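PDB 5DTE: monosaccharide-transporting ATPase from Actinobacillus succinogenes, which probably serves as the periplasmic sugar-binding component of an ABC transporter and here holds beta-D-allopyranose. Local coordinates for residues Lys156-Ile161 against Lys189-Gln194. Numbering follows the deposited sequence.
Sequences KGNVAI and KIVASQ
Val-159 and Ile-161 bind both ways to strand 189-194, which runs parallel to 157-161 with 12° between the axes. The Val-159 N to Lys-189 O bond measures 2.9 Å, and Val-159 O in turn accepts Val-191 N at 2.8 Å. The next bond, Ile-161 N to Ala-192 O at 2.7 Å, shows the register slipping by one: Val-159 pairs with Ile-190 but Ala-160 with Ala-192, a beta bulge that takes up Val-191.

On one face, Ala-160 CB meets Ala-192 CB at 3.7 Å, and Ile-210 of helix 200-213 touches both. Val-191 CG1, the branch set anti to the carbonyl carbon (chi1 -56°), crosses to Asn-158, 3.6 Å from its OD1, while the amide's ND2 is hydrogen-bonded to Asn-216 O. On the opposite face, Val-159 CG2 packs on Ile-190 CG1 (3.7 Å), with Leu-179 and Phe-182 of helix 169-182 covering this side.

The contact thus joins the strands of a right-handed beta-alpha-beta crossover at one edge of the parallel sheet of this domain; backbone bonds persist through the bulge, and mainly apolar side chains seat helices on both faces.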
loop_
_atom_site.group_PDB
_atom_site.type_symbol
_atom_site.label_atom_id
_atom_site.label_comp_id
_atom_site.label_asym_id
_atom_site.label_seq_id
_atom_site.Cartn_x
_atom_site.Cartn_y
_atom_site.Cartn_z
ATOM N N LYS A 156 -11.767 -24.230 -1.645
ATOM C CA LYS A 156 -10.997 -25.358 -2.180
ATOM C C LYS A 156 -10.237 -24.979 -3.450
ATOM O O LYS A 156 -10.737 -24.205 -4.275
ATOM C CB LYS A 156 -11.931 -26.535 -2.470
ATOM C CG LYS A 156 -11.245 -27.819 -2.923
ATOM C CD LYS A 156 -12.203 -29.013 -2.997
ATOM C CE LYS A 156 -11.537 -30.217 -3.663
ATOM N NZ LYS A 156 -10.318 -30.724 -2.926
ATOM N N GLY A 157 -9.033 -25.528 -3.611
ATOM C CA GLY A 157 -8.255 -25.262 -4.803
ATOM C C GLY A 157 -6.788 -25.088 -4.498
ATOM O O GLY A 157 -6.338 -25.410 -3.397
ATOM N N ASN A 158 -6.033 -24.595 -5.473
ATOM C CA ASN A 158 -4.628 -24.264 -5.234
ATOM C C ASN A 158 -4.395 -22.799 -5.541
ATOM O O ASN A 158 -4.762 -22.328 -6.616
ATOM C CB ASN A 158 -3.687 -25.140 -6.073
ATOM C CG ASN A 158 -3.937 -26.624 -5.872
ATOM O OD1 ASN A 158 -3.553 -27.189 -4.849
ATOM N ND2 ASN A 158 -4.578 -27.265 -6.854
ATOM N N VAL A 159 -3.796 -22.081 -4.595
ATOM C CA VAL A 159 -3.575 -20.643 -4.749
ATOM C C VAL A 159 -2.111 -20.291 -4.955
ATOM O O VAL A 159 -1.212 -20.996 -4.468
ATOM C CB VAL A 159 -4.081 -19.850 -3.520
ATOM C CG1 VAL A 159 -5.610 -19.848 -3.449
ATOM C CG2 VAL A 159 -3.474 -20.412 -2.251
ATOM N N ALA A 160 -1.884 -19.191 -5.674
ATOM C CA ALA A 160 -0.539 -18.650 -5.864
ATOM C C ALA A 160 -0.468 -17.189 -5.443
ATOM O O ALA A 160 -1.276 -16.385 -5.886
ATOM C CB ALA A 160 -0.117 -18.797 -7.291
ATOM N N ILE A 161 0.511 -16.851 -4.604
ATOM C CA ILE A 161 0.685 -15.488 -4.103
ATOM C C ILE A 161 1.697 -14.642 -4.892
ATOM O O ILE A 161 2.855 -15.039 -5.052
ATOM C CB ILE A 161 1.130 -15.514 -2.630
ATOM C CG1 ILE A 161 -0.050 -15.890 -1.738
ATOM C CG2 ILE A 161 1.719 -14.169 -2.202
ATOM C CD1 ILE A 161 0.282 -15.869 -0.268
ATOM N N LYS A 189 -4.390 -24.936 -0.778
ATOM C CA LYS A 189 -2.952 -24.993 -0.608
ATOM C C LYS A 189 -2.247 -23.898 -1.413
ATOM O O LYS A 189 -2.447 -23.763 -2.632
ATOM C CB LYS A 189 -2.413 -26.360 -1.030
ATOM C CG LYS A 189 -0.909 -26.453 -0.898
ATOM C CD LYS A 189 -0.392 -27.836 -1.183
ATOM C CE LYS A 189 0.975 -28.029 -0.549
ATOM N NZ LYS A 189 1.559 -29.333 -0.947
ATOM N N ILE A 190 -1.428 -23.112 -0.720
ATOM C CA ILE A 190 -0.485 -22.219 -1.375
ATOM C C ILE A 190 0.527 -23.055 -2.153
ATOM O O ILE A 190 1.322 -23.762 -1.556
ATOM C CB ILE A 190 0.241 -21.312 -0.349
ATOM C CG1 ILE A 190 -0.743 -20.309 0.262
ATOM C CG2 ILE A 190 1.401 -20.564 -0.996
ATOM C CD1 ILE A 190 -1.205 -20.672 1.632
ATOM N N VAL A 191 0.488 -23.003 -3.484
ATOM C CA VAL A 191 1.427 -23.807 -4.265
ATOM C C VAL A 191 2.475 -22.968 -4.973
ATOM O O VAL A 191 3.464 -23.495 -5.449
ATOM C CB VAL A 191 0.720 -24.676 -5.327
ATOM C CG1 VAL A 191 -0.317 -25.572 -4.680
ATOM C CG2 VAL A 191 0.101 -23.800 -6.412
ATOM N N ALA A 192 2.269 -21.666 -5.051
ATOM C CA ALA A 192 3.282 -20.814 -5.654
ATOM C C ALA A 192 3.340 -19.448 -4.964
ATOM O O ALA A 192 2.318 -18.830 -4.681
ATOM C CB ALA A 192 3.016 -20.667 -7.138
ATOM N N SER A 193 4.545 -19.003 -4.658
ATOM C CA SER A 193 4.739 -17.642 -4.192
ATOM C C SER A 193 5.969 -17.018 -4.827
ATOM O O SER A 193 7.087 -17.512 -4.681
ATOM C CB SER A 193 4.867 -17.591 -2.686
ATOM O OG SER A 193 4.932 -16.244 -2.282
ATOM N N GLN A 194 5.754 -15.918 -5.526
ATOM C CA GLN A 194 6.802 -15.270 -6.292
ATOM C C GLN A 194 6.604 -13.765 -6.209
ATOM O O GLN A 194 5.479 -13.274 -6.294
ATOM C CB GLN A 194 6.776 -15.757 -7.743
ATOM C CG GLN A 194 8.039 -15.493 -8.545
ATOM C CD GLN A 194 8.180 -16.442 -9.735
ATOM O OE1 GLN A 194 7.738 -17.599 -9.682
ATOM N NE2 GLN A 194 8.791 -15.955 -10.814
#